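PDB 4RSX: type III effector HopA1, which is probably delivered by type III secretion into plant cells, where it may alter host signalling, and is represented here by its C-terminal two-thirds. Local coordinates for residues Gln2-Thr7 and Pro249-Leu254; Ile116-Gln121 and Asp185-His190; Ala131-Lys136 and Glu174-Met179; Ser138-Gly143 and Ala158-Asn163; Gly164-Ala169 and Leu202-Ser207. All coordinates share one frame; numbering follows the deposited sequence.

Interaction 1. Residues Gln2-Thr7 and Pro249-Leu254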
# COMPACT_ATOMS: atom_id res chain seq x y z
N GLN A 2 -11.56 -5.32 18.55
CA GLN A 2 -12.63 -4.89 17.66
C GLN A 2 -12.04 -4.64 16.26
O GLN A 2 -12.62 -5.04 15.24
CB GLN A 2 -13.33 -3.65 18.21
CG GLN A 2 -14.36 -3.95 19.31
CD GLN A 2 -14.75 -2.72 20.14
OE1 GLN A 2 -15.76 -2.06 19.87
NE2 GLN A 2 -13.95 -2.43 21.17
N ALA A 3 -10.87 -4.01 16.23
CA ALA A 3 -10.13 -3.80 14.98
C ALA A 3 -9.88 -5.14 14.27
O ALA A 3 -10.16 -5.29 13.08
CB ALA A 3 -8.82 -3.07 15.26
N ALA A 4 -9.40 -6.12 15.04
CA ALA A 4 -9.13 -7.45 14.52
C ALA A 4 -10.39 -8.09 13.91
O ALA A 4 -10.31 -8.73 12.84
CB ALA A 4 -8.55 -8.35 15.63
N GLN A 5 -11.53 -7.92 14.57
CA GLN A 5 -12.79 -8.55 14.13
C GLN A 5 -13.25 -8.04 12.77
O GLN A 5 -13.61 -8.82 11.89
CB GLN A 5 -13.90 -8.33 15.17
CG GLN A 5 -13.72 -9.15 16.45
CD GLN A 5 -14.65 -8.69 17.58
OE1 GLN A 5 -15.34 -7.68 17.45
NE2 GLN A 5 -14.64 -9.41 18.69
N SER A 6 -13.25 -6.73 12.60
CA SER A 6 -13.66 -6.12 11.34
C SER A 6 -12.72 -6.56 10.22
O SER A 6 -13.14 -6.89 9.11
CB SER A 6 -13.66 -4.60 11.50
OG SER A 6 -13.87 -3.94 10.26
N THR A 7 -11.43 -6.59 10.53
CA THR A 7 -10.41 -7.00 9.57
C THR A 7 -10.57 -8.47 9.15
O THR A 7 -10.52 -8.79 7.97
CB THR A 7 -9.01 -6.73 10.13
OG1 THR A 7 -8.89 -5.33 10.46
CG2 THR A 7 -7.93 -7.12 9.12
N PRO A 249 -4.00 -15.31 13.30
CA PRO A 249 -5.23 -15.97 12.83
C PRO A 249 -6.49 -15.19 13.18
O PRO A 249 -7.58 -15.48 12.62
CB PRO A 249 -5.22 -17.32 13.57
CG PRO A 249 -4.38 -17.05 14.83
CD PRO A 249 -3.31 -16.08 14.36
N ASP A 250 -6.37 -14.23 14.09
CA ASP A 250 -7.53 -13.39 14.44
C ASP A 250 -7.49 -12.03 13.77
O ASP A 250 -8.50 -11.34 13.66
CB ASP A 250 -7.67 -13.27 15.96
CG ASP A 250 -8.00 -14.61 16.63
OD1 ASP A 250 -8.71 -15.44 16.00
OD2 ASP A 250 -7.53 -14.85 17.76
N ASN A 251 -6.31 -11.64 13.30
CA ASN A 251 -6.19 -10.38 12.56
C ASN A 251 -5.24 -10.57 11.37
O ASN A 251 -4.02 -10.41 11.50
CB ASN A 251 -5.70 -9.25 13.49
CG ASN A 251 -5.73 -7.89 12.82
OD1 ASN A 251 -5.75 -7.78 11.59
ND2 ASN A 251 -5.73 -6.83 13.64
N PRO A 252 -5.81 -10.90 10.19
CA PRO A 252 -5.05 -11.21 8.98
C PRO A 252 -4.17 -10.04 8.53
O PRO A 252 -3.29 -10.22 7.69
CB PRO A 252 -6.14 -11.46 7.93
CG PRO A 252 -7.35 -10.71 8.45
CD PRO A 252 -7.26 -10.85 9.94
N ALA A 253 -4.39 -8.86 9.09
CA ALA A 253 -3.51 -7.74 8.78
C ALA A 253 -2.14 -7.87 9.45
O ALA A 253 -1.17 -7.25 9.02
CB ALA A 253 -4.16 -6.41 9.16
N LEU A 254 -2.05 -8.68 10.51
CA LEU A 254 -0.83 -8.70 11.34
C LEU A 254 0.01 -9.98 11.24
O LEU A 254 -0.51 -11.05 10.89
CB LEU A 254 -1.18 -8.44 12.81
CG LEU A 254 -2.12 -7.27 13.11
CD1 LEU A 254 -2.48 -7.26 14.60
CD2 LEU A 254 -1.50 -5.94 12.69

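Interaction 2. Residues Ile116-Gln121 and Asp185-His190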
# COMPACT_ATOMS: atom_id res chain seq x y z
N ILE A 116 -2.48 4.97 2.29
CA ILE A 116 -3.21 6.23 2.43
C ILE A 116 -4.12 6.50 1.23
O ILE A 116 -3.69 6.41 0.07
CB ILE A 116 -2.24 7.41 2.62
CG1 ILE A 116 -1.23 7.08 3.72
CG2 ILE A 116 -3.01 8.69 2.92
CD1 ILE A 116 0.21 7.07 3.23
N GLY A 117 -5.38 6.85 1.51
CA GLY A 117 -6.36 7.09 0.47
C GLY A 117 -6.91 8.50 0.55
O GLY A 117 -7.61 8.84 1.50
N VAL A 118 -6.58 9.33 -0.44
CA VAL A 118 -7.16 10.67 -0.55
C VAL A 118 -7.78 10.86 -1.92
O VAL A 118 -7.48 10.11 -2.87
CB VAL A 118 -6.12 11.80 -0.34
CG1 VAL A 118 -5.57 11.78 1.07
CG2 VAL A 118 -4.98 11.73 -1.38
N GLN A 119 -8.65 11.86 -2.03
CA GLN A 119 -9.19 12.22 -3.33
C GLN A 119 -8.03 12.75 -4.18
O GLN A 119 -7.19 13.50 -3.68
CB GLN A 119 -10.31 13.25 -3.17
CG GLN A 119 -11.54 12.67 -2.48
CD GLN A 119 -12.73 13.62 -2.48
OE1 GLN A 119 -13.55 13.60 -1.55
NE2 GLN A 119 -12.85 14.43 -3.52
N PRO A 120 -7.98 12.32 -5.45
CA PRO A 120 -6.86 12.51 -6.39
C PRO A 120 -6.46 13.97 -6.52
O PRO A 120 -5.30 14.27 -6.81
CB PRO A 120 -7.44 12.02 -7.72
CG PRO A 120 -8.53 11.08 -7.35
CD PRO A 120 -9.12 11.64 -6.08
N GLN A 121 -7.42 14.86 -6.29
CA GLN A 121 -7.15 16.30 -6.28
C GLN A 121 -6.20 16.68 -5.16
O GLN A 121 -5.61 17.77 -5.17
CB GLN A 121 -8.47 17.09 -6.16
CG GLN A 121 -9.45 16.92 -7.33
CD GLN A 121 -10.15 15.55 -7.36
OE1 GLN A 121 -10.21 14.84 -6.35
NE2 GLN A 121 -10.67 15.17 -8.53
N ASP A 185 -12.31 15.63 5.31
CA ASP A 185 -13.34 15.09 4.42
C ASP A 185 -12.75 14.61 3.09
O ASP A 185 -13.41 13.89 2.34
CB ASP A 185 -14.49 16.10 4.20
CG ASP A 185 -14.08 17.32 3.33
OD1 ASP A 185 -13.87 17.17 2.10
OD2 ASP A 185 -14.01 18.46 3.88
N ALA A 186 -11.51 14.99 2.80
CA ALA A 186 -10.91 14.63 1.51
C ALA A 186 -10.21 13.27 1.55
O ALA A 186 -9.75 12.77 0.50
CB ALA A 186 -9.96 15.73 1.02
N PHE A 187 -10.10 12.68 2.74
CA PHE A 187 -9.63 11.31 2.85
C PHE A 187 -10.74 10.36 2.41
O PHE A 187 -11.93 10.65 2.62
CB PHE A 187 -9.15 11.01 4.27
CG PHE A 187 -7.83 11.68 4.60
CD1 PHE A 187 -7.79 13.01 4.98
CD2 PHE A 187 -6.64 10.97 4.51
CE1 PHE A 187 -6.58 13.64 5.27
CE2 PHE A 187 -5.42 11.58 4.80
CZ PHE A 187 -5.39 12.93 5.18
N VAL A 188 -10.37 9.26 1.77
CA VAL A 188 -11.34 8.38 1.14
C VAL A 188 -11.70 7.21 2.05
O VAL A 188 -10.81 6.47 2.49
CB VAL A 188 -10.77 7.83 -0.19
CG1 VAL A 188 -11.68 6.75 -0.78
CG2 VAL A 188 -10.57 8.97 -1.19
N GLU A 189 -12.99 7.03 2.35
CA GLU A 189 -13.41 5.88 3.15
C GLU A 189 -13.29 4.60 2.34
O GLU A 189 -14.20 4.25 1.57
CB GLU A 189 -14.84 6.03 3.63
CG GLU A 189 -15.25 4.92 4.61
CD GLU A 189 -14.36 4.89 5.84
OE1 GLU A 189 -13.57 3.93 6.02
OE2 GLU A 189 -14.44 5.85 6.65
N HIS A 190 -12.18 3.88 2.50
CA HIS A 190 -12.04 2.58 1.85
C HIS A 190 -10.93 1.80 2.51
O HIS A 190 -9.85 2.34 2.76
CB HIS A 190 -11.74 2.74 0.35
CG HIS A 190 -11.41 1.46 -0.34
ND1 HIS A 190 -10.12 0.96 -0.40
CD2 HIS A 190 -12.19 0.57 -1.00
CE1 HIS A 190 -10.13 -0.18 -1.07
NE2 HIS A 190 -11.37 -0.44 -1.44
O HOH W 1 -13.39 11.48 0.46

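Interaction 3. Residues Ala131-Lys136 and Glu174-Met179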
# COMPACT_ATOMS: atom_id res chain seq x y z
N ALA A 131 6.87 13.12 1.78
CA ALA A 131 8.30 13.45 1.69
C ALA A 131 8.82 14.09 2.99
O ALA A 131 9.90 13.74 3.49
CB ALA A 131 8.56 14.35 0.49
N THR A 132 8.05 15.03 3.53
CA THR A 132 8.45 15.67 4.78
C THR A 132 8.55 14.62 5.89
O THR A 132 9.56 14.54 6.61
CB THR A 132 7.44 16.76 5.18
OG1 THR A 132 7.32 17.70 4.11
CG2 THR A 132 7.89 17.49 6.45
N LEU A 133 7.53 13.79 6.00
CA LEU A 133 7.46 12.78 7.06
C LEU A 133 8.62 11.80 6.92
O LEU A 133 9.28 11.45 7.91
CB LEU A 133 6.10 12.07 7.02
CG LEU A 133 5.67 11.31 8.28
CD1 LEU A 133 5.68 12.24 9.50
CD2 LEU A 133 4.29 10.65 8.12
N ILE A 134 8.90 11.37 5.69
CA ILE A 134 10.03 10.48 5.45
C ILE A 134 11.35 11.15 5.82
O ILE A 134 12.25 10.51 6.37
CB ILE A 134 10.05 9.98 3.99
CG1 ILE A 134 8.85 9.04 3.76
CG2 ILE A 134 11.37 9.26 3.67
CD1 ILE A 134 8.47 8.88 2.30
N GLY A 135 11.47 12.45 5.53
CA GLY A 135 12.67 13.17 5.91
C GLY A 135 12.94 13.12 7.41
O GLY A 135 14.10 12.97 7.84
N LYS A 136 11.87 13.24 8.21
CA LYS A 136 11.96 13.40 9.66
C LYS A 136 12.00 12.08 10.42
O LYS A 136 12.59 12.00 11.50
CB LYS A 136 10.74 14.19 10.19
CG LYS A 136 10.72 15.69 9.86
CD LYS A 136 9.54 16.36 10.58
CE LYS A 136 9.12 17.68 9.94
NZ LYS A 136 10.26 18.63 9.75
N GLU A 174 -1.59 9.66 12.29
CA GLU A 174 -2.20 10.84 12.88
C GLU A 174 -1.31 12.06 12.60
O GLU A 174 -1.81 13.15 12.29
CB GLU A 174 -2.51 10.64 14.39
CG GLU A 174 -1.29 10.65 15.32
CD GLU A 174 -1.54 9.98 16.70
OE1 GLU A 174 -2.38 9.05 16.79
OE2 GLU A 174 -0.86 10.38 17.68
N LYS A 175 0.00 11.86 12.64
CA LYS A 175 0.95 12.90 12.29
C LYS A 175 0.77 13.37 10.84
O LYS A 175 0.71 14.57 10.56
CB LYS A 175 2.38 12.40 12.54
CG LYS A 175 3.49 13.37 12.12
CD LYS A 175 3.58 14.57 13.06
CE LYS A 175 3.68 15.86 12.26
NZ LYS A 175 2.94 16.97 12.93
N LEU A 176 0.69 12.41 9.92
CA LEU A 176 0.49 12.73 8.51
C LEU A 176 -0.77 13.58 8.31
O LEU A 176 -0.74 14.59 7.62
CB LEU A 176 0.44 11.44 7.67
CG LEU A 176 0.16 11.46 6.17
CD1 LEU A 176 1.20 12.28 5.41
CD2 LEU A 176 0.14 10.04 5.64
N LYS A 177 -1.87 13.18 8.95
CA LYS A 177 -3.12 13.90 8.81
C LYS A 177 -3.04 15.33 9.35
O LYS A 177 -3.50 16.26 8.68
CB LYS A 177 -4.28 13.14 9.48
CG LYS A 177 -4.91 12.06 8.60
CD LYS A 177 -6.20 11.49 9.19
CE LYS A 177 -6.92 10.65 8.15
NZ LYS A 177 -8.05 9.81 8.68
N GLN A 178 -2.46 15.51 10.53
CA GLN A 178 -2.42 16.84 11.14
C GLN A 178 -1.45 17.81 10.43
O GLN A 178 -1.66 19.02 10.47
CB GLN A 178 -2.16 16.78 12.65
CG GLN A 178 -0.93 15.99 13.07
CD GLN A 178 -0.69 16.03 14.58
OE1 GLN A 178 -0.47 17.10 15.15
NE2 GLN A 178 -0.72 14.86 15.22
N MET A 179 -0.44 17.27 9.77
CA MET A 179 0.58 18.08 9.10
C MET A 179 0.32 18.32 7.60
O MET A 179 0.91 19.23 7.01
CB MET A 179 1.95 17.40 9.23
CG MET A 179 2.31 16.59 7.99
SD MET A 179 3.42 15.21 8.28
CE MET A 179 5.03 16.01 8.18

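Interaction 4. Residues Ser138-Gly143 and Ala158-Asn163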
# COMPACT_ATOMS: atom_id res chain seq x y z
N SER A 138 12.98 8.31 10.77
CA SER A 138 13.85 7.24 10.31
C SER A 138 13.21 5.85 10.39
O SER A 138 13.76 4.89 9.83
CB SER A 138 15.18 7.24 11.09
OG SER A 138 15.77 8.52 11.07
N ALA A 139 12.09 5.71 11.09
CA ALA A 139 11.37 4.43 11.07
C ALA A 139 10.82 4.14 9.66
O ALA A 139 10.62 2.98 9.30
CB ALA A 139 10.26 4.38 12.11
N ILE A 140 10.59 5.18 8.87
CA ILE A 140 10.09 4.98 7.51
C ILE A 140 11.26 4.78 6.54
O ILE A 140 12.09 5.67 6.36
CB ILE A 140 9.24 6.17 7.04
CG1 ILE A 140 8.15 6.48 8.08
CG2 ILE A 140 8.58 5.87 5.72
CD1 ILE A 140 7.28 7.65 7.69
N THR A 141 11.31 3.62 5.89
CA THR A 141 12.40 3.36 4.96
C THR A 141 12.16 4.01 3.61
O THR A 141 13.13 4.43 2.96
CB THR A 141 12.63 1.86 4.76
OG1 THR A 141 11.47 1.26 4.18
CG2 THR A 141 12.93 1.18 6.09
N HIS A 142 10.90 4.07 3.18
CA HIS A 142 10.52 4.74 1.92
C HIS A 142 9.02 4.82 1.74
O HIS A 142 8.26 4.22 2.51
CB HIS A 142 11.09 4.02 0.70
CG HIS A 142 10.59 2.62 0.53
ND1 HIS A 142 10.78 1.64 1.48
CD2 HIS A 142 9.93 2.03 -0.50
CE1 HIS A 142 10.26 0.50 1.04
NE2 HIS A 142 9.73 0.71 -0.15
N GLY A 143 8.61 5.56 0.72
CA GLY A 143 7.20 5.63 0.38
C GLY A 143 7.05 5.35 -1.10
O GLY A 143 8.04 5.37 -1.84
N ALA A 158 -0.98 5.23 -2.56
CA ALA A 158 0.09 5.78 -1.73
C ALA A 158 0.37 4.91 -0.51
O ALA A 158 -0.54 4.57 0.25
CB ALA A 158 -0.24 7.21 -1.30
N VAL A 159 1.64 4.54 -0.33
CA VAL A 159 2.03 3.63 0.75
C VAL A 159 3.33 4.10 1.43
O VAL A 159 4.29 4.50 0.76
CB VAL A 159 2.21 2.15 0.25
CG1 VAL A 159 2.43 1.21 1.44
CG2 VAL A 159 1.00 1.66 -0.59
N LEU A 160 3.36 4.05 2.77
CA LEU A 160 4.59 4.25 3.53
C LEU A 160 5.06 2.90 4.09
O LEU A 160 4.26 2.13 4.64
CB LEU A 160 4.36 5.24 4.67
CG LEU A 160 4.10 6.70 4.26
CD1 LEU A 160 3.72 7.54 5.46
CD2 LEU A 160 5.31 7.27 3.58
N TYR A 161 6.35 2.61 3.93
CA TYR A 161 6.92 1.34 4.42
C TYR A 161 7.69 1.61 5.69
O TYR A 161 8.63 2.43 5.70
CB TYR A 161 7.81 0.69 3.35
CG TYR A 161 7.04 0.39 2.10
CD1 TYR A 161 6.52 -0.87 1.88
CD2 TYR A 161 6.80 1.38 1.15
CE1 TYR A 161 5.78 -1.15 0.73
CE2 TYR A 161 6.07 1.12 0.02
CZ TYR A 161 5.57 -0.15 -0.19
OH TYR A 161 4.84 -0.42 -1.33
N ILE A 162 7.29 0.92 6.75
CA ILE A 162 7.66 1.29 8.12
C ILE A 162 8.34 0.16 8.89
O ILE A 162 7.81 -0.96 8.96
CB ILE A 162 6.41 1.71 8.91
CG1 ILE A 162 5.71 2.89 8.21
CG2 ILE A 162 6.77 2.08 10.34
CD1 ILE A 162 4.32 3.21 8.78
N ASN A 163 9.49 0.45 9.48
CA ASN A 163 10.09 -0.49 10.43
C ASN A 163 9.42 -0.26 11.77
O ASN A 163 9.76 0.69 12.47
CB ASN A 163 11.60 -0.27 10.54
CG ASN A 163 12.34 -0.64 9.28
OD1 ASN A 163 11.89 -1.50 8.51
ND2 ASN A 163 13.49 -0.00 9.06
O HOH W 2 14.42 2.37 10.40

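Interaction 5. Residues Gly164-Ala169 and Leu202-Ser207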
# COMPACT_ATOMS: atom_id res chain seq x y z
N GLY A 164 8.44 -1.08 12.13
CA GLY A 164 7.68 -0.81 13.34
C GLY A 164 6.34 -1.50 13.31
O GLY A 164 5.98 -2.13 12.31
N ASP A 165 5.59 -1.39 14.41
CA ASP A 165 4.33 -2.10 14.58
C ASP A 165 3.13 -1.18 14.36
O ASP A 165 3.30 -0.03 13.94
CB ASP A 165 4.24 -2.68 15.99
CG ASP A 165 4.52 -1.63 17.07
OD1 ASP A 165 4.27 -0.42 16.83
OD2 ASP A 165 4.98 -2.00 18.16
N VAL A 166 1.94 -1.67 14.70
CA VAL A 166 0.72 -0.93 14.43
C VAL A 166 0.66 0.40 15.21
O VAL A 166 0.24 1.43 14.67
CB VAL A 166 -0.54 -1.81 14.64
CG1 VAL A 166 -0.74 -2.15 16.11
CG2 VAL A 166 -1.78 -1.12 14.06
N ALA A 167 1.15 0.38 16.46
CA ALA A 167 1.21 1.61 17.26
C ALA A 167 2.06 2.70 16.59
O ALA A 167 1.67 3.87 16.58
CB ALA A 167 1.74 1.31 18.65
N LYS A 168 3.22 2.33 16.06
CA LYS A 168 4.08 3.28 15.37
C LYS A 168 3.36 3.83 14.13
O LYS A 168 3.40 5.04 13.88
CB LYS A 168 5.41 2.60 14.98
CG LYS A 168 6.43 3.51 14.28
CD LYS A 168 6.89 4.68 15.15
CE LYS A 168 7.70 5.68 14.32
NZ LYS A 168 8.51 6.62 15.17
N ALA A 169 2.68 2.96 13.40
CA ALA A 169 1.91 3.36 12.21
C ALA A 169 0.77 4.31 12.55
O ALA A 169 0.54 5.27 11.81
CB ALA A 169 1.37 2.15 11.49
N LEU A 202 -6.86 5.66 6.04
CA LEU A 202 -5.60 5.10 6.56
C LEU A 202 -5.77 3.62 6.91
O LEU A 202 -6.48 3.28 7.88
CB LEU A 202 -5.11 5.85 7.80
CG LEU A 202 -4.70 7.32 7.66
CD1 LEU A 202 -4.06 7.81 8.95
CD2 LEU A 202 -3.75 7.50 6.49
N SER A 203 -5.09 2.76 6.15
CA SER A 203 -5.20 1.32 6.34
C SER A 203 -3.82 0.68 6.56
O SER A 203 -2.83 1.05 5.91
CB SER A 203 -5.88 0.67 5.13
OG SER A 203 -7.03 1.40 4.74
N TYR A 204 -3.77 -0.29 7.47
CA TYR A 204 -2.51 -0.87 7.88
C TYR A 204 -2.46 -2.38 7.67
O TYR A 204 -3.45 -3.08 7.85
CB TYR A 204 -2.29 -0.55 9.35
CG TYR A 204 -1.03 -1.13 9.92
CD1 TYR A 204 0.19 -0.52 9.71
CD2 TYR A 204 -1.06 -2.29 10.69
CE1 TYR A 204 1.36 -1.04 10.25
CE2 TYR A 204 0.11 -2.82 11.22
CZ TYR A 204 1.31 -2.18 11.00
OH TYR A 204 2.47 -2.70 11.52
N ALA A 205 -1.28 -2.87 7.30
CA ALA A 205 -1.08 -4.32 7.18
C ALA A 205 0.41 -4.60 7.28
O ALA A 205 1.24 -3.72 7.01
CB ALA A 205 -1.64 -4.84 5.85
N GLU A 206 0.75 -5.84 7.66
CA GLU A 206 2.14 -6.20 7.89
C GLU A 206 2.63 -7.23 6.89
O GLU A 206 1.86 -8.08 6.43
CB GLU A 206 2.32 -6.71 9.33
CG GLU A 206 1.97 -5.67 10.38
CD GLU A 206 2.24 -6.13 11.81
OE1 GLU A 206 2.32 -7.35 12.08
OE2 GLU A 206 2.38 -5.25 12.69
N SER A 207 3.90 -7.14 6.53
CA SER A 207 4.49 -8.12 5.64
C SER A 207 5.58 -8.84 6.42
O SER A 207 6.14 -8.29 7.37
CB SER A 207 5.03 -7.45 4.38
OG SER A 207 6.00 -6.49 4.71
O HOH W 3 1.71 -4.55 14.95

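Interaction 1. Residues Gln2-Thr7 and Pro249-Leu254
Ala4 and Thr7, one turn apart on helix 2-19, rest on an Asx turn formed by Asn251 to Ala253 in the C-terminal loop, where the chain's two ends come together without one hydrogen bond between the segments. The polar work is done inside each partner. Asn251 OD1 accepts from Ala253 N at 3.0 Å, and a type I beta turn from Asn251 to Leu254 closes over the same residues. Asn251 ND2 bonds to Gln196, whose side chain also touches Ala3 and Thr7, and Asp250 pairs with Lys239 of helix 234-245. On the helix, Thr7 OG1 donates to Ala3 O at 2.9 Å from above the plane of that carbonyl; Ala3 O also receives Thr7 N.

What crosses the gap is van der Waals contact. Asn251 lays its CB 3.7 Å from Ala4 CB, and its amide passes alongside Ala4 CA. Two carbonyls, Ala4 O and Asp250 O, approach to 3.3 Å with no proton to share. The hydroxyl's inward bond leaves Thr7 CG2 anti to the backbone N (chi1 -57°) and facing the loop: it lies 3.4 Å from Asn251 OD1, 3.7 Å from Pro252 CG and 3.8 Å from Ala253 CB.

Interaction 2. Residues Ile116-Gln121 and Asp185-His190
Gln119, Val188 and Phe187 carry most of this meeting of two loops, whose backbones join in a single beta bridge between Val118 and Phe187. Two hydrogen bonds flank that pair: Gln119 N gives its proton to Ala186 O at 2.9 Å, and Val188 N reaches Gly117 O at 2.8 Å. The pattern is that of a strand pair cut down to one rung, extending beyond the end of strand 111-116.

Phe187 and Val118 send their side chains off the same side of the bridge, side by side. Val118 CG1 stands over one face of the phenyl ring, 4.0 Å from its centroid, in a CH-pi contact, and Ile116 CG2 comes to the ring edge. On the other side of the backbones Val188 turns toward the partner loop: its CG2 lies beside its own backbone N, which sets it 3.4 Å from Val118 C, over the peptide that leads to Gln119. The Gln119 chain, extended beyond CG, crosses Val188 CG2 obliquely with its own CG at 4.0 Å. Its OE1 ends 2.9 Å from a water that also lies close to Phe187 O, an oxygen that in addition accepts from Lys200.

Around the bridge, Leu126 of helix 123-136 packs on Ile116 and Val118, Lys177 of helix 166-180 makes a cation-pi contact with Phe187, and backbone bonds to Ala158 and Gly201 tie the Ile116-Gly117 end into the sheet.

Interaction 3. Residues Ala131-Lys136 and Glu174-Met179
Leu133 and Met179 are the main meeting point of helices 123-136 and 166-180, which pack side by side on one face of the antiparallel sheet. The two short segments run at 131° to each other, closer to antiparallel than parallel, and their axes come no nearer than 10.8 Å. At that separation the backbones stay apart and side chains do all the bridging, with no hydrogen bond between them.

Leu133 points its two methyl groups into helix 166-180 as a fork. With CG anti to the backbone N (chi1 -161°), the chain reaches straight out from its helix, and the branches divide the partners. CD1 touches the aliphatic start of Lys175, 3.6 Å from CG, and also Met179 SD at 3.9 Å; CD2 lies 4.0 Å from Leu176 CB, where the two leucine side chains cross at about a right angle. Leu133 also packs on Ile140 and Leu160 of the sheet, while Leu176 touches Leu126 and Ala129 of helix 123-136.

The outer border belongs to Thr132. Its hydroxyl is spent on Arg128 O within its own helix, leaving the methyl to meet Met179. The methionine chain bends at its last torsion (chi3 -86°), and by sliding past Thr132 in the opposite direction it brings Met179 CE to 3.7 Å from Thr132 CG2.

Interaction 4. Residues Ser138-Gly143 and Ala158-Asn163
His142 and Tyr161 lie face to face across the beta hairpin of strands 140-146 and 158-162, their rings in an offset stack with planes only 4° apart and centroids at 4.2 Å. Tyr161 CD2 sits over the imidazole toward its rim, while His142 NE2 lies over the phenol ring; the opposite face of the phenol is met by Val159 CG1, and His142 O lies at its edge, in the plane. Thr141 CB borders the imidazole edge. The histidine reaches this place because CG sits between the backbone N and the carbonyl carbon (chi1 62°), which swings the ring back over its partner strand. There Thr141 OG1 and His142 ND1 share a hydrogen bond of 2.8 Å.

The register shifts by one residue between Ile140 and His142, a beta bulge. Ile140 faces Ile162 as a non-hydrogen-bonded pair, but Tyr161 stands opposite both Thr141 and His142: its O accepts from Thr141 N, and its N gives to His142 O at 2.9 Å. On the sheet face of Ile140, Leu160 and Ile162, which helix 123-136 covers, Ile140 CG2 meets Leu160 CD2 at 4.2 Å. Gly143 CA makes a CA-H...O contact of 3.1 Å with Val159 O.

Beyond the bulge Asn163 N bonds to Ala139 O at 2.8 Å. The Asn163 side chain is held by Gln111, Asp108 and Arg106, and a water accepts from Asn163 ND2 and donates to Ser138 O, 2.7 Å away.

Interaction 5. Residues Gly164-Ala169 and Leu202-Ser207
Gly164 and Asp165 bring the chain from strand 158-162 past the hydroxyl of Tyr204, whose ring rises from strand 202-207 to meet the start of helix 166-180. Gly164 O lies 3.6 Å from Tyr204 OH. Asp165 is the N-cap: its side chain starts away from the strand, and OD1 accepts from Lys168 N at 3.0 Å, nearly along its own C-O axis, a capping bond that closes the first turn of the helix.

Val166 lies on the ring. Its CA stands over one face, 4.1 Å from the centroid in a CH-pi contact, and its CB and CG2 lie along the CD2-CE2 side of the ring, with CB 3.6 Å from Tyr204 CE2. Tyr204 presents itself this way because its CG is anti to the backbone N (chi1 178°), which carries the ring straight off the sheet. One helical turn on, Ala169 points its methyl at the other long side of the ring, 3.4 Å from Tyr204 CD1, approaching at a slant. Leu198 of the adjoining strand also packs on both Val166 and Tyr204.

At the polar end, Glu206 gathers several donors. Tyr204 OH donates to the anti lone pair of Glu206 OE2 at 2.8 Å; OE2 lies in the ring plane at its edge. Glu206 OE1 meanwhile accepts from Arg255 N. A carboxylate that takes the hydroxyl and Arg255 N, with a water bound to Val166 N very close to OE2, beside the N-terminus of a helix, is consistent with a negative charge that the helix end would favour, although Asp165 nearby would oppose it.

In the fold
From the N terminus, interaction 1 closes the longest loop: helix 2-19 meets the C-terminal loop, and all other contacts nest inside. Interaction 2 joins the loop after strand 111-116 to the one after helix 166-180, enclosing interaction 3, which pairs helices 123-136 and 166-180 and itself encloses the hairpin of interaction 4. Interaction 5 opens after that hairpin ends and crosses both interactions 2 and 3, carrying helix 166-180 back to strand 202-207. Contacts 3, 4 and 5 thus share one helix-on-sheet layer, with Ile134 against Ile140 and Ile162 against Ala169. Interaction 1 joins on through Ala253, whose O lies 2.7 Å from Glu206 N.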